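PDB 6MCA: ankyrin repeat domain protein from Legionella pneumophila subsp. pneumophila, which acts as a Legionella effector that interacts with the host LARP7 component of the 7SK snRNP complex, and so probably affects host transcription. Local coordinates for residues 135-138 / 139-143; 282-285 / 286-289; 318-321 / 322-326. All coordinates share one frame; numbering follows the deposited sequence.

Interaction 1: residues 135-138 / 139-143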
# COMPACT_ATOMS: atom_id res chain seq x y z
N ALA A 135 -2.96 15.11 -14.47
CA ALA A 135 -4.08 16.03 -14.67
C ALA A 135 -4.86 16.23 -13.38
O ALA A 135 -5.14 17.37 -12.98
CB ALA A 135 -4.98 15.51 -15.79
N ILE A 136 -5.23 15.13 -12.72
CA ILE A 136 -5.99 15.24 -11.48
C ILE A 136 -5.13 15.83 -10.37
O ILE A 136 -5.63 16.55 -9.50
CB ILE A 136 -6.60 13.88 -11.10
CG1 ILE A 136 -7.86 14.06 -10.26
CG2 ILE A 136 -5.59 12.99 -10.40
CD1 ILE A 136 -8.84 12.91 -10.38
N LYS A 137 -3.82 15.56 -10.40
CA LYS A 137 -2.92 16.18 -9.43
C LYS A 137 -2.89 17.69 -9.59
O LYS A 137 -2.93 18.43 -8.60
CB LYS A 137 -1.51 15.61 -9.58
CG LYS A 137 -1.31 14.24 -8.95
CD LYS A 137 0.12 14.07 -8.47
CE LYS A 137 1.12 14.27 -9.59
NZ LYS A 137 0.93 13.29 -10.69
N GLN A 138 -2.84 18.18 -10.83
CA GLN A 138 -2.83 19.62 -11.06
C GLN A 138 -4.17 20.24 -10.72
O GLN A 138 -4.23 21.36 -10.20
CB GLN A 138 -2.44 19.91 -12.51
CG GLN A 138 -0.99 19.62 -12.82
CD GLN A 138 -0.69 19.65 -14.30
OE1 GLN A 138 -1.59 19.81 -15.12
NE2 GLN A 138 0.58 19.49 -14.65
N LEU A 139 -5.27 19.53 -11.00
CA LEU A 139 -6.58 20.01 -10.59
C LEU A 139 -6.67 20.16 -9.08
O LEU A 139 -7.23 21.13 -8.57
CB LEU A 139 -7.68 19.07 -11.11
CG LEU A 139 -9.12 19.41 -10.73
CD1 LEU A 139 -9.44 20.87 -11.04
CD2 LEU A 139 -10.09 18.48 -11.43
N LEU A 140 -6.11 19.19 -8.34
CA LEU A 140 -6.11 19.29 -6.88
C LEU A 140 -5.18 20.40 -6.40
O LEU A 140 -5.50 21.09 -5.42
CB LEU A 140 -5.72 17.94 -6.27
CG LEU A 140 -6.75 16.82 -6.46
CD1 LEU A 140 -6.13 15.47 -6.12
CD2 LEU A 140 -7.98 17.08 -5.61
N TYR A 141 -4.04 20.58 -7.06
CA TYR A 141 -3.14 21.68 -6.72
C TYR A 141 -3.84 23.02 -6.86
O TYR A 141 -3.73 23.89 -5.99
CB TYR A 141 -1.90 21.66 -7.62
CG TYR A 141 -1.01 20.44 -7.49
CD1 TYR A 141 -0.96 19.70 -6.33
CD2 TYR A 141 -0.19 20.05 -8.55
CE1 TYR A 141 -0.13 18.59 -6.22
CE2 TYR A 141 0.63 18.95 -8.46
CZ TYR A 141 0.66 18.23 -7.29
OH TYR A 141 1.49 17.13 -7.20
N HIS A 142 -4.57 23.20 -7.97
CA HIS A 142 -5.23 24.47 -8.24
C HIS A 142 -6.25 24.82 -7.16
O HIS A 142 -6.52 26.01 -6.93
CB HIS A 142 -5.90 24.42 -9.61
CG HIS A 142 -6.70 25.64 -9.95
ND1 HIS A 142 -8.00 25.57 -10.40
CD2 HIS A 142 -6.39 26.95 -9.90
CE1 HIS A 142 -8.46 26.79 -10.61
NE2 HIS A 142 -7.50 27.65 -10.32
N HIS A 143 -6.81 23.82 -6.49
CA HIS A 143 -7.82 24.04 -5.46
C HIS A 143 -7.26 23.92 -4.05
O HIS A 143 -8.04 23.94 -3.09
CB HIS A 143 -9.00 23.08 -5.66
CG HIS A 143 -9.90 23.46 -6.79
ND1 HIS A 143 -10.96 24.34 -6.64
CD2 HIS A 143 -9.89 23.11 -8.10
CE1 HIS A 143 -11.57 24.49 -7.80
NE2 HIS A 143 -10.94 23.76 -8.70
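Tyr141 folds its ring back over the carbonyl of Lys137, one turn earlier in helix 134-142. Lys137 O stands 3.0 Å above one face of the ring, displaced toward its rim, with Tyr141 CG as its nearest ring atom. The same oxygen accepts the backbone hydrogen bond of Tyr141 N at 2.9 Å, so one acceptor lies against both the amide and the aromatic face of a single residue. The tyrosine reaches this place because CG stands anti to the carbonyl carbon (chi1 -63°), which sends the ring back along the preceding turn. Lys137 runs alongside it in the same direction, and its methylene CD comes to 3.6 Å from Tyr141 OH. The lysine chain then bends at each later torsion, and NZ turns away to a salt bridge with Asp134, leaving the aliphatic part to meet the tyrosine.

The densely packed side belongs to Ile136 and Leu140. Leu140 CG approaches Ile136 O to 3.3 Å, close beside the hydrogen bond from Leu140 N to that oxygen, 2.9 Å long. Both side chains are buried: each touches Val96 of helix 91-97, Ile136 also meets Thr104 and Pro128, and Leu140 meets Val124 and Leu125. This is the inward face of a helix stacked among its neighbours in the ankyrin region.

The looser side carries Gln138 and His142, both exposed. Here the backbone does the joining, His142 N reaching Gln138 O at 2.9 Å. The Gln138 chain stretches out beyond CG, and Gln138 CG stays 4.4 Å from Tyr141 CD2. The chemistry therefore implies an amphipathic helix, with the apolar branches of Ile136 and Leu140 facing the repeat stack and the polar side chains of Gln138 and His142 on the exposed side.

Interaction 2: residues 282-285 / 286-289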
# COMPACT_ATOMS: atom_id res chain seq x y z
N ARG A 282 3.83 -16.46 3.17
CA ARG A 282 5.03 -16.58 3.99
C ARG A 282 4.72 -16.63 5.48
O ARG A 282 5.65 -16.61 6.29
CB ARG A 282 5.98 -15.42 3.69
CG ARG A 282 6.30 -15.26 2.21
CD ARG A 282 6.97 -13.93 1.93
NE ARG A 282 8.34 -13.88 2.45
CZ ARG A 282 9.24 -12.96 2.10
NH1 ARG A 282 10.45 -12.99 2.62
NH2 ARG A 282 8.92 -12.03 1.22
N GLY A 283 3.45 -16.71 5.85
CA GLY A 283 3.07 -16.73 7.25
C GLY A 283 3.04 -18.11 7.86
O GLY A 283 3.89 -18.95 7.57
N GLU A 284 2.04 -18.36 8.72
CA GLU A 284 1.96 -19.62 9.45
C GLU A 284 1.89 -20.81 8.50
O GLU A 284 2.54 -21.84 8.73
CB GLU A 284 0.74 -19.60 10.37
CG GLU A 284 0.16 -20.97 10.70
CD GLU A 284 0.62 -21.48 12.06
OE1 GLU A 284 1.14 -20.67 12.86
OE2 GLU A 284 0.44 -22.69 12.32
N ASN A 285 1.12 -20.69 7.41
CA ASN A 285 0.94 -21.80 6.48
C ASN A 285 2.27 -22.29 5.92
O ASN A 285 2.40 -23.48 5.59
CB ASN A 285 0.00 -21.38 5.35
CG ASN A 285 -0.35 -22.53 4.43
OD1 ASN A 285 -1.04 -23.47 4.82
ND2 ASN A 285 0.11 -22.46 3.18
N SER A 286 3.27 -21.41 5.82
CA SER A 286 4.57 -21.81 5.29
C SER A 286 5.24 -22.89 6.12
O SER A 286 6.12 -23.59 5.61
CB SER A 286 5.49 -20.59 5.17
OG SER A 286 5.86 -20.10 6.45
N LEU A 287 4.84 -23.04 7.39
CA LEU A 287 5.41 -24.12 8.20
C LEU A 287 4.98 -25.49 7.68
O LEU A 287 5.72 -26.46 7.85
CB LEU A 287 5.00 -23.95 9.66
CG LEU A 287 5.52 -22.68 10.35
CD1 LEU A 287 4.79 -22.44 11.66
CD2 LEU A 287 7.02 -22.77 10.57
N GLN A 288 3.81 -25.57 7.06
CA GLN A 288 3.32 -26.83 6.51
C GLN A 288 3.63 -26.97 5.03
O GLN A 288 3.98 -28.06 4.57
CB GLN A 288 1.80 -26.93 6.72
CG GLN A 288 1.38 -27.08 8.17
CD GLN A 288 0.64 -28.38 8.43
OE1 GLN A 288 -0.26 -28.75 7.68
NE2 GLN A 288 1.02 -29.07 9.50
N GLU A 289 3.51 -25.88 4.26
CA GLU A 289 3.61 -25.94 2.81
C GLU A 289 4.89 -25.34 2.25
O GLU A 289 5.20 -25.60 1.09
CB GLU A 289 2.41 -25.21 2.18
CG GLU A 289 1.07 -25.88 2.35
CD GLU A 289 0.03 -25.26 1.44
OE1 GLU A 289 0.05 -24.02 1.30
OE2 GLU A 289 -0.79 -26.00 0.86
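A type I turn from Gly283 to Ser286 brings Ser286 N to 3.1 Å from Gly283 O and leads directly into the short helix 286-289, the segment linking antiparallel strands 276-280 and 292-297. The winding starts tight: Leu287 N bonds to Glu284 O and Gln288 N to Asn285 O, each three residues back as in a 3-10 helix. Only at Glu289 does the spacing become alpha-helical, its N bonding to Asn285 O at 3.0 Å in the carbonyl plane, whereas Gln288 N meets the same oxygen from above that plane. Asn285 O is thus gripped by two amides.

Gly283 O is doubly held as well. Besides the Ser286 amide, which sits well out of its carbonyl plane, it accepts from Ser286 OG at 2.5 Å, the hydroxyl arriving nearly in line with the C=O bond. The serine torsion (chi1 69°) puts OG between its own backbone N and carbonyl carbon, curled back over the turn. Ser286 is buried, and OG has a further hydrogen-bond partner in Ser341 OG, so the hydroxyl ties the turn to another loop.

Arg282, also buried, points away from the turn; its NE bonds to Ser340 O and NH2 to Ala350 O and Tyr380 OH, while NH1 meets a bound glycerol, probably from the crystallisation liquor.

On the side facing helix 318-329, where both touch His322, Asn285 and Glu289 meet through their ends, amide and carboxylate planes turned 70° apart. Asn285 CG stands anti to the backbone N (chi1 -174°), which directs the side-chain amide toward Glu289. Glu289 OE1 also forms a salt bridge with Lys279, which would probably favour the ionised carboxylate. The hydrogen bond from Asn285 ND2 to Glu289 OE1 is modelled at 2.4 Å, so short that its exact length is doubtful.

Interaction 3: residues 318-321 / 322-326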
# COMPACT_ATOMS: atom_id res chain seq x y z
N ARG A 318 -10.59 -20.03 4.58
CA ARG A 318 -9.30 -20.63 4.27
C ARG A 318 -9.43 -21.92 3.47
O ARG A 318 -8.54 -22.26 2.68
CB ARG A 318 -8.55 -20.88 5.59
CG ARG A 318 -9.27 -21.93 6.44
CD ARG A 318 -9.34 -21.59 7.92
NE ARG A 318 -8.19 -22.06 8.68
CZ ARG A 318 -8.08 -21.94 10.00
NH1 ARG A 318 -9.05 -21.34 10.68
NH2 ARG A 318 -7.01 -22.40 10.65
N ARG A 319 -10.52 -22.67 3.68
CA ARG A 319 -10.72 -23.92 2.96
C ARG A 319 -10.84 -23.69 1.46
O ARG A 319 -10.40 -24.53 0.66
CB ARG A 319 -11.96 -24.64 3.50
CG ARG A 319 -12.39 -25.86 2.70
CD ARG A 319 -11.77 -27.13 3.25
NE ARG A 319 -12.24 -28.31 2.54
CZ ARG A 319 -13.22 -29.10 2.98
NH1 ARG A 319 -13.82 -28.84 4.13
NH2 ARG A 319 -13.59 -30.16 2.26
N TYR A 320 -11.42 -22.56 1.05
CA TYR A 320 -11.54 -22.26 -0.37
C TYR A 320 -10.18 -22.01 -1.00
O TYR A 320 -9.86 -22.57 -2.05
CB TYR A 320 -12.45 -21.04 -0.57
CG TYR A 320 -12.47 -20.52 -1.99
CD1 TYR A 320 -13.30 -21.08 -2.95
CD2 TYR A 320 -11.65 -19.47 -2.38
CE1 TYR A 320 -13.32 -20.62 -4.25
CE2 TYR A 320 -11.66 -19.00 -3.68
CZ TYR A 320 -12.50 -19.57 -4.61
OH TYR A 320 -12.52 -19.10 -5.90
N TYR A 321 -9.35 -21.18 -0.36
CA TYR A 321 -8.08 -20.79 -0.94
C TYR A 321 -7.00 -21.85 -0.79
O TYR A 321 -6.01 -21.82 -1.53
CB TYR A 321 -7.59 -19.47 -0.33
CG TYR A 321 -8.47 -18.29 -0.66
CD1 TYR A 321 -8.56 -17.83 -1.97
CD2 TYR A 321 -9.20 -17.64 0.32
CE1 TYR A 321 -9.36 -16.75 -2.29
CE2 TYR A 321 -10.01 -16.56 0.01
CZ TYR A 321 -10.08 -16.12 -1.29
OH TYR A 321 -10.88 -15.04 -1.60
N HIS A 322 -7.15 -22.79 0.15
CA HIS A 322 -6.12 -23.78 0.39
C HIS A 322 -6.49 -25.18 -0.07
O HIS A 322 -5.70 -26.11 0.11
CB HIS A 322 -5.74 -23.80 1.87
CG HIS A 322 -4.95 -22.61 2.30
ND1 HIS A 322 -3.60 -22.47 2.03
CD2 HIS A 322 -5.31 -21.49 2.98
CE1 HIS A 322 -3.17 -21.33 2.52
NE2 HIS A 322 -4.18 -20.71 3.10
N GLN A 323 -7.67 -25.37 -0.67
CA GLN A 323 -8.06 -26.71 -1.10
C GLN A 323 -9.04 -26.69 -2.27
O GLN A 323 -8.83 -27.40 -3.26
CB GLN A 323 -8.67 -27.49 0.07
CG GLN A 323 -9.00 -28.93 -0.26
CD GLN A 323 -10.43 -29.12 -0.72
OE1 GLN A 323 -11.37 -28.69 -0.05
NE2 GLN A 323 -10.60 -29.76 -1.87
N MET A 324 -10.10 -25.90 -2.16
CA MET A 324 -11.15 -25.91 -3.19
C MET A 324 -10.60 -25.51 -4.55
O MET A 324 -10.94 -26.13 -5.57
CB MET A 324 -12.30 -24.99 -2.79
CG MET A 324 -13.12 -25.49 -1.60
SD MET A 324 -14.53 -24.42 -1.24
CE MET A 324 -15.34 -24.38 -2.84
N ILE A 325 -9.75 -24.48 -4.60
CA ILE A 325 -9.22 -24.03 -5.88
C ILE A 325 -8.26 -25.06 -6.47
O ILE A 325 -8.19 -25.21 -7.69
CB ILE A 325 -8.55 -22.65 -5.73
CG1 ILE A 325 -7.36 -22.71 -4.78
CG2 ILE A 325 -9.57 -21.62 -5.24
CD1 ILE A 325 -6.54 -21.44 -4.76
N ASN A 326 -7.52 -25.78 -5.62
CA ASN A 326 -6.67 -26.86 -6.12
C ASN A 326 -7.48 -27.91 -6.85
O ASN A 326 -7.07 -28.41 -7.90
CB ASN A 326 -5.89 -27.49 -4.96
CG ASN A 326 -5.07 -26.49 -4.19
OD1 ASN A 326 -5.60 -25.65 -3.46
ND2 ASN A 326 -3.75 -26.57 -4.33
O HOH W 1 -4.23 -23.62 -2.56
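One ordered water bridges the two segments, donating to Asn326 OD1 at 2.6 Å and to Tyr321 O at 2.7 Å. Tyr321 O is thereby engaged although no backbone amide of 322-326 bonds to it. A direct side-chain bond joins Arg319 NE to Gln323 OE1 at 2.8 Å, nearly straight (165°) and within the guanidinium plane; the two chains run side by side with their flat ends 46° apart.

The buried face centres on the Tyr320 ring. Ile325 CG2 lies over it, 3.8 Å from the ring centroid and 20° off its normal, a CH-pi contact. Met324 instead comes to the edge, CE meeting Tyr320 CD1 at 3.9 Å with SD completing a Met-aromatic contact. Phe307 of helix 305-312 touches both Tyr320 and Ile325, and Tyr321 packs edge-to-face with Phe311.

The backbone widens here. His322 N bonds to Arg318 O four residues back, but Met324 N reaches Arg319 O at 3.1 Å and Ile325 N reaches Tyr320 O at 3.2 Å, both five back, the latter joining the CH-pi pair. Such i to i+5 bonding is the signature of a pi-type turn inserted in an alpha helix.

Overall arrangement
Interaction 1 comes first along the chain, in helix 134-142 of the ankyrin region; interactions 2 and 3 follow in that order on the opposite side of the chain's centre. The centre of interaction 1 lies about 45 Å from that of interaction 2 and about 44 Å from that of interaction 3. The latter two, with centres about 15 Å apart, both belong to connections of the five-stranded antiparallel sheet: 282-289 links strands 276-280 and 292-297, while helix 318-329 precedes strand 331-337. They touch where His322 packs on Asn285 and Glu289, and Lys279 bonds to both Glu289 and His322. The effector thus combines a repeat stack with a separate sheet-containing region, which may be its cysteine protease-like part.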